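Local coordinates for protein galactitol 1-phosphate 5-dehydrogenase (Escherichia coli, PDB 4UEJ) that oxidises galactitol 1-phosphate to D-tagatose 6-phosphate with NAD(+), as a zinc-containing dehydrogenase of the alcohol dehydrogenase family, at residues 80-85 against 141-146; 130-135 against 301-306. One frame throughout, in Å; residues are numbered along the deposited sequence.

From the N terminus, strand 80-83 comes first, and contact 1 closes the long loop from it to the start of helix 143-155, passing through the four-cysteine zinc site. Within that loop lies the turn at 130-135, from which contact 2 spans the nucleotide-binding part of the chain to reach helix 297-307. The two loops therefore cross, their segments alternating along the sequence. Their centres are 10 Å apart and they touch directly: Ala-80 O and Leu-131 N form a probable hydrogen bond, and Ile-146 packs on Ala-302. Together they tie the GroES-like sheet to helices 143-155 and 297-307, with contact 1 nearer the catalytic zinc.

Contact 1 of 2, residues 80-85 against 141-146; sequences AVACVP and AFIEPI
Beside the catalytic zinc site, the end of strand 80-83 and Pro-85, two residues on, meet the first turn of helix 143-155. Pro-85 packs against Glu-144: ring atom CD lies 3.8 Å from Glu-144 CG, and Pro-85 CG is 3.9 Å from both Glu-144 CG and OE2. The ring and the glutamate chain cross at a slant, so the proline covers the methylene and one carboxylate oxygen. With CG opposite the backbone N (chi1 -160°), the chain then folds at chi2 (-85°), which turns the carboxylate off the extended line of CA, CB and CG. By similarity, Glu-144 is a ligand of the catalytic zinc in this family; here, where Cys-38 and His-59 are seen on the metal, its side chain stays about 4 Å from the ion at nearest atoms. OE2 takes a weak hydrogen bond from Asn-289 ND2 and lies close to a bound glycerol. Earlier in the strand the contact is purely apolar, Ala-82 CB meeting Ile-143 CD1 at 4.2 Å. The nearly extended end of the isoleucine (chi2 -168°) brings that methyl to the strand, while Trp-299 of helix 297-307 packs on both Ile-143 and Glu-144.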
ATOM      1  N   ALA A  80     -28.495  13.246 -24.389  1.00 25.25           N
ATOM      2  CA  ALA A  80     -27.870  11.969 -24.073  1.00 23.80           C
ATOM      3  C   ALA A  80     -27.065  12.084 -22.794  1.00 22.26           C
ATOM      4  O   ALA A  80     -26.333  13.052 -22.610  1.00 22.31           O
ATOM      5  CB  ALA A  80     -26.980  11.522 -25.214  1.00 24.21           C
ATOM      6  N   VAL A  81     -27.203  11.097 -21.913  1.00 21.10           N
ATOM      7  CA  VAL A  81     -26.465  11.089 -20.654  1.00 19.77           C
ATOM      8  C   VAL A  81     -25.965   9.694 -20.293  1.00 24.84           C
ATOM      9  O   VAL A  81     -26.518   8.686 -20.738  1.00 19.02           O
ATOM     10  CB  VAL A  81     -27.330  11.609 -19.475  1.00 19.63           C
ATOM     11  CG1 VAL A  81     -27.664  13.078 -19.659  1.00 20.66           C
ATOM     12  CG2 VAL A  81     -28.597  10.776 -19.336  1.00 19.93           C
ATOM     13  N   ALA A  82     -24.901   9.652 -19.500  1.00 17.79           N
ATOM     14  CA  ALA A  82     -24.522   8.443 -18.776  1.00 16.91           C
ATOM     15  C   ALA A  82     -24.868   8.647 -17.321  1.00 16.38           C
ATOM     16  O   ALA A  82     -24.872   9.770 -16.850  1.00 16.45           O
ATOM     17  CB  ALA A  82     -23.038   8.150 -18.921  1.00 16.44           C
ATOM     18  N   CYS A  83     -25.141   7.564 -16.608  1.00 16.04           N
ATOM     19  CA  CYS A  83     -25.390   7.666 -15.180  1.00 15.70           C
ATOM     20  C   CYS A  83     -24.095   7.803 -14.380  1.00 15.01           C
ATOM     21  O   CYS A  83     -23.132   7.088 -14.631  1.00 14.72           O
ATOM     22  CB  CYS A  83     -26.161   6.450 -14.699  1.00 15.90           C
ATOM     23  SG  CYS A  83     -26.472   6.433 -12.939  1.00 16.56           S
ATOM     24  N   VAL A  84     -24.105   8.735 -13.427  1.00 14.93           N
ATOM     25  CA  VAL A  84     -23.077   8.861 -12.404  1.00 14.49           C
ATOM     26  C   VAL A  84     -23.705   8.281 -11.144  1.00 14.54           C
ATOM     27  O   VAL A  84     -24.506   8.945 -10.497  1.00 14.85           O
ATOM     28  CB  VAL A  84     -22.662  10.323 -12.186  1.00 14.64           C
ATOM     29  CG1 VAL A  84     -21.542  10.425 -11.148  1.00 14.37           C
ATOM     30  CG2 VAL A  84     -22.239  10.948 -13.499  1.00 14.95           C
ATOM     31  N   PRO A  85     -23.402   7.014 -10.831  1.00 14.44           N
ATOM     32  CA  PRO A  85     -24.304   6.307  -9.913  1.00 14.86           C
ATOM     33  C   PRO A  85     -24.141   6.661  -8.435  1.00 14.98           C
ATOM     34  O   PRO A  85     -25.085   6.461  -7.677  1.00 15.53           O
ATOM     35  CB  PRO A  85     -23.963   4.830 -10.154  1.00 14.96           C
ATOM     36  CG  PRO A  85     -22.539   4.846 -10.699  1.00 14.46           C
ATOM     37  CD  PRO A  85     -22.472   6.102 -11.528  1.00 14.23           C
ATOM     38  N   ALA A 141     -22.848   3.590 -21.868  1.00 13.79           N
ATOM     39  CA  ALA A 141     -22.900   2.619 -20.776  1.00 13.57           C
ATOM     40  C   ALA A 141     -21.515   2.164 -20.347  1.00 14.46           C
ATOM     41  O   ALA A 141     -21.371   1.475 -19.333  1.00 14.25           O
ATOM     42  CB  ALA A 141     -23.733   1.415 -21.169  1.00 14.68           C
ATOM     43  N   PHE A 142     -20.487   2.563 -21.091  1.00 11.70           N
ATOM     44  CA  PHE A 142     -19.140   2.118 -20.746  1.00 10.92           C
ATOM     45  C   PHE A 142     -18.344   3.185 -20.033  1.00 14.36           C
ATOM     46  O   PHE A 142     -17.237   2.916 -19.560  1.00  9.54           O
ATOM     47  CB  PHE A 142     -18.381   1.662 -21.998  1.00 11.26           C
ATOM     48  CG  PHE A 142     -18.797   0.309 -22.488  1.00 12.84           C
ATOM     49  CD1 PHE A 142     -19.867   0.175 -23.348  1.00 13.03           C
ATOM     50  CD2 PHE A 142     -18.136  -0.832 -22.059  1.00 15.94           C
ATOM     51  CE1 PHE A 142     -20.260  -1.077 -23.804  1.00 20.83           C
ATOM     52  CE2 PHE A 142     -18.526  -2.085 -22.509  1.00 19.55           C
ATOM     53  CZ  PHE A 142     -19.595  -2.205 -23.382  1.00 15.89           C
ATOM     54  N   ILE A 143     -18.902   4.390 -19.938  1.00 11.74           N
ATOM     55  CA  ILE A 143     -18.148   5.476 -19.315  1.00 13.06           C
ATOM     56  C   ILE A 143     -17.824   5.189 -17.856  1.00 12.48           C
ATOM     57  O   ILE A 143     -16.685   5.377 -17.432  1.00 10.05           O
ATOM     58  CB  ILE A 143     -18.897   6.800 -19.418  1.00 12.55           C
ATOM     59  CG1 ILE A 143     -18.966   7.217 -20.882  1.00 18.86           C
ATOM     60  CG2 ILE A 143     -18.202   7.886 -18.597  1.00 11.37           C
ATOM     61  CD1 ILE A 143     -19.436   8.625 -21.055  1.00 29.55           C
ATOM     62  N   GLU A 144     -18.815   4.734 -17.094  1.00  9.81           N
ATOM     63  CA  GLU A 144     -18.599   4.417 -15.696  1.00 10.32           C
ATOM     64  C   GLU A 144     -17.499   3.340 -15.510  1.00 10.01           C
ATOM     65  O   GLU A 144     -16.553   3.561 -14.735  1.00 10.33           O
ATOM     66  CB  GLU A 144     -19.933   4.018 -15.048  1.00 13.24           C
ATOM     67  CG  GLU A 144     -19.957   4.120 -13.534  1.00  9.49           C
ATOM     68  CD  GLU A 144     -19.426   2.892 -12.854  1.00 11.97           C
ATOM     69  OE1 GLU A 144     -19.162   1.893 -13.553  1.00 13.20           O
ATOM     70  OE2 GLU A 144     -19.249   2.931 -11.615  1.00 16.11           O
ATOM     71  N   PRO A 145     -17.576   2.204 -16.239  1.00 11.34           N
ATOM     72  CA  PRO A 145     -16.476   1.248 -16.038  1.00 12.70           C
ATOM     73  C   PRO A 145     -15.104   1.739 -16.545  1.00 10.26           C
ATOM     74  O   PRO A 145     -14.083   1.346 -15.950  1.00 11.14           O
ATOM     75  CB  PRO A 145     -16.953  -0.008 -16.804  1.00 14.08           C
ATOM     76  CG  PRO A 145     -18.072   0.444 -17.671  1.00 16.48           C
ATOM     77  CD  PRO A 145     -18.718   1.581 -16.935  1.00 13.21           C
ATOM     78  N   ILE A 146     -15.067   2.604 -17.557  1.00  8.13           N
ATOM     79  CA  ILE A 146     -13.798   3.221 -17.962  1.00  7.91           C
ATOM     80  C   ILE A 146     -13.205   4.010 -16.804  1.00  8.75           C
ATOM     81  O   ILE A 146     -12.014   3.916 -16.507  1.00  8.80           O
ATOM     82  CB  ILE A 146     -13.976   4.145 -19.157  1.00  8.37           C
ATOM     83  CG1 ILE A 146     -14.303   3.309 -20.392  1.00  8.91           C
ATOM     84  CG2 ILE A 146     -12.684   4.930 -19.446  1.00  8.28           C
ATOM     85  CD1 ILE A 146     -14.828   4.145 -21.501  1.00 10.35           C
TER

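Contact 2 of 2, residues 130-135 against 301-306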
ATOM      1  N   ALA A 130     -23.533  14.447 -19.162  1.00 16.12           N
ATOM      2  CA  ALA A 130     -23.940  14.673 -20.544  1.00 19.89           C
ATOM      3  C   ALA A 130     -22.921  14.109 -21.522  1.00 16.69           C
ATOM      4  O   ALA A 130     -21.727  14.328 -21.368  1.00 16.82           O
ATOM      5  CB  ALA A 130     -24.147  16.158 -20.797  1.00 20.97           C
ATOM      6  N   LEU A 131     -23.415  13.395 -22.529  1.00 21.62           N
ATOM      7  CA  LEU A 131     -22.575  12.818 -23.578  1.00 20.10           C
ATOM      8  C   LEU A 131     -22.480  13.759 -24.773  1.00 18.33           C
ATOM      9  O   LEU A 131     -23.404  14.531 -25.034  1.00 19.52           O
ATOM     10  CB  LEU A 131     -23.143  11.467 -24.038  1.00 23.30           C
ATOM     11  CG  LEU A 131     -23.509  10.478 -22.934  1.00 26.74           C
ATOM     12  CD1 LEU A 131     -24.100   9.198 -23.500  1.00 31.02           C
ATOM     13  CD2 LEU A 131     -22.282  10.196 -22.136  1.00 19.85           C
ATOM     14  N   PRO A 132     -21.370  13.686 -25.514  1.00 22.86           N
ATOM     15  CA  PRO A 132     -21.314  14.379 -26.804  1.00 26.89           C
ATOM     16  C   PRO A 132     -22.444  13.889 -27.697  1.00 28.13           C
ATOM     17  O   PRO A 132     -22.786  12.707 -27.663  1.00 29.83           O
ATOM     18  CB  PRO A 132     -19.946  13.980 -27.368  1.00 30.13           C
ATOM     19  CG  PRO A 132     -19.149  13.560 -26.184  1.00 28.75           C
ATOM     20  CD  PRO A 132     -20.135  12.939 -25.229  1.00 24.41           C
ATOM     21  N   THR A 133     -23.026  14.791 -28.478  1.00 31.28           N
ATOM     22  CA  THR A 133     -24.201  14.457 -29.272  1.00 35.97           C
ATOM     23  C   THR A 133     -23.916  13.418 -30.360  1.00 32.53           C
ATOM     24  O   THR A 133     -24.830  12.726 -30.811  1.00 39.84           O
ATOM     25  CB  THR A 133     -24.805  15.720 -29.928  1.00 43.83           C
ATOM     26  OG1 THR A 133     -23.795  16.403 -30.681  1.00 47.94           O
ATOM     27  CG2 THR A 133     -25.364  16.658 -28.864  1.00 41.56           C
ATOM     28  N   ASP A 134     -22.657  13.303 -30.776  1.00 29.93           N
ATOM     29  CA  ASP A 134     -22.297  12.352 -31.828  1.00 33.98           C
ATOM     30  C   ASP A 134     -21.896  10.983 -31.269  1.00 30.51           C
ATOM     31  O   ASP A 134     -21.607  10.052 -32.021  1.00 33.94           O
ATOM     32  CB  ASP A 134     -21.165  12.918 -32.697  1.00 41.74           C
ATOM     33  CG  ASP A 134     -19.826  12.974 -31.970  1.00 54.28           C
ATOM     34  OD1 ASP A 134     -19.807  13.042 -30.721  1.00 54.27           O
ATOM     35  OD2 ASP A 134     -18.779  12.946 -32.654  1.00 62.11           O
ATOM     36  N   MET A 135     -21.874  10.852 -29.948  1.00 21.57           N
ATOM     37  CA  MET A 135     -21.516   9.577 -29.356  1.00 19.64           C
ATOM     38  C   MET A 135     -22.664   8.583 -29.455  1.00 23.69           C
ATOM     39  O   MET A 135     -23.783   8.875 -29.022  1.00 21.37           O
ATOM     40  CB  MET A 135     -21.109   9.763 -27.893  1.00 22.03           C
ATOM     41  CG  MET A 135     -20.819   8.465 -27.177  1.00 18.74           C
ATOM     42  SD  MET A 135     -20.254   8.671 -25.465  1.00 19.74           S
ATOM     43  CE  MET A 135     -18.681   9.505 -25.701  1.00 20.53           C
ATOM     44  N   THR A 301     -12.219  12.627 -19.115  1.00 10.87           N
ATOM     45  CA  THR A 301     -11.218  11.855 -19.849  1.00 12.75           C
ATOM     46  C   THR A 301     -11.843  10.659 -20.575  1.00 11.10           C
ATOM     47  O   THR A 301     -11.525  10.398 -21.733  1.00 10.80           O
ATOM     48  CB  THR A 301     -10.098  11.354 -18.919  1.00 13.39           C
ATOM     49  OG1 THR A 301      -9.462  12.482 -18.309  1.00 16.52           O
ATOM     50  CG2 THR A 301      -9.056  10.568 -19.699  1.00 11.33           C
ATOM     51  N   ALA A 302     -12.752   9.953 -19.907  1.00 10.10           N
ATOM     52  CA  ALA A 302     -13.365   8.768 -20.501  1.00 10.10           C
ATOM     53  C   ALA A 302     -14.128   9.165 -21.751  1.00 11.82           C
ATOM     54  O   ALA A 302     -14.029   8.514 -22.791  1.00 11.29           O
ATOM     55  CB  ALA A 302     -14.294   8.076 -19.510  1.00 10.44           C
ATOM     56  N   SER A 303     -14.886  10.242 -21.635  1.00 11.43           N
ATOM     57  CA  SER A 303     -15.651  10.733 -22.756  1.00 12.34           C
ATOM     58  C   SER A 303     -14.719  11.109 -23.907  1.00 13.67           C
ATOM     59  O   SER A 303     -14.966  10.764 -25.059  1.00 12.93           O
ATOM     60  CB  SER A 303     -16.502  11.927 -22.340  1.00 15.05           C
ATOM     61  OG  SER A 303     -17.304  12.333 -23.438  1.00 19.90           O
ATOM     62  N   ARG A 304     -13.633  11.797 -23.588  1.00 12.19           N
ATOM     63  CA  ARG A 304     -12.726  12.260 -24.630  1.00 13.89           C
ATOM     64  C   ARG A 304     -12.014  11.120 -25.333  1.00 14.04           C
ATOM     65  O   ARG A 304     -11.924  11.120 -26.559  1.00 12.85           O
ATOM     66  CB  ARG A 304     -11.718  13.233 -24.043  1.00 12.39           C
ATOM     67  CG  ARG A 304     -12.381  14.524 -23.618  1.00 13.28           C
ATOM     68  CD  ARG A 304     -11.439  15.376 -22.781  1.00 18.08           C
ATOM     69  NE  ARG A 304     -12.066  16.650 -22.450  1.00 18.53           N
ATOM     70  CZ  ARG A 304     -11.440  17.659 -21.856  1.00 20.65           C
ATOM     71  NH1 ARG A 304     -10.162  17.545 -21.522  1.00 22.97           N
ATOM     72  NH2 ARG A 304     -12.096  18.781 -21.607  1.00 19.22           N
ATOM     73  N   LEU A 305     -11.521  10.151 -24.569  1.00 11.11           N
ATOM     74  CA  LEU A 305     -10.843   8.996 -25.158  1.00 10.81           C
ATOM     75  C   LEU A 305     -11.788   8.255 -26.101  1.00 12.17           C
ATOM     76  O   LEU A 305     -11.378   7.789 -27.165  1.00 12.89           O
ATOM     77  CB  LEU A 305     -10.329   8.056 -24.069  1.00 10.03           C
ATOM     78  CG  LEU A 305      -9.166   8.633 -23.257  1.00 11.56           C
ATOM     79  CD1 LEU A 305      -8.807   7.679 -22.135  1.00 15.80           C
ATOM     80  CD2 LEU A 305      -7.960   8.892 -24.148  1.00 12.22           C
ATOM     81  N   LEU A 306     -13.048   8.139 -25.703  1.00 11.54           N
ATOM     82  CA  LEU A 306     -14.043   7.506 -26.567  1.00 12.43           C
ATOM     83  C   LEU A 306     -14.238   8.298 -27.849  1.00 18.03           C
ATOM     84  O   LEU A 306     -14.250   7.744 -28.949  1.00 16.11           O
ATOM     85  CB  LEU A 306     -15.377   7.365 -25.825  1.00 15.49           C
ATOM     86  CG  LEU A 306     -15.490   6.198 -24.842  1.00 17.02           C
ATOM     87  CD1 LEU A 306     -16.706   6.358 -23.912  1.00 16.50           C
ATOM     88  CD2 LEU A 306     -15.586   4.889 -25.600  1.00 17.77           C
TER
HETATM   89  O   HOH W   1     -19.143  14.307 -22.312  1.00 30.56           O
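Pro-132 and Met-135, the two ends of a type I beta turn, both reach Ser-303 on helix 297-307. The contact brings the loop after strand 128-130, in the GroES-like range, onto a helix of the zinc-binding dehydrogenase range. The turn is closed by a backbone hydrogen bond from Met-135 N to Pro-132 O, 3.1 Å long, and its two end residues present their side chains to the same helix.

By van der Waals contact, Pro-132 comes with the CG-CD side of its ring: CD lies 3.4 Å from Ser-303 OG, with CG of the same ring almost as near to that oxygen. Met-135 touches through its terminal methyl, CE, which sits 3.9 Å from Ser-303 OG and 3.9 Å from Leu-306 CB. The methionine is stretched as far as its sulfur, with chi1 at 176° and chi2 at 177°, and bends only at the last torsion, where chi3 of -65° turns the methyl off the line of the chain. Leu-306 also brings CD1 to within 4.1 Å of Met-135 CE, so the methyl rests against one turn of the helix, on a serine and a leucine at once.

The polar link is made by water. One water donates to Ala-130 O at 2.8 Å and hydrogen-bonds Ser-303 OG at 2.9 Å, joining the end of strand 128-130 to the helix. The hydroxyl of the buried Ser-303, close to the proline ring, thus has a polar partner.

Thr-307, at the end of the same helix, also packs on Pro-132 and Met-135. On the loop side, Leu-131 packs on Ile-143 and on Ala-82 of strand 80-83. On the helix side, Leu-306 rests on Ile-146 and Thr-301 on Leu-150, so helices 143-155 and 297-307 pack on one another here.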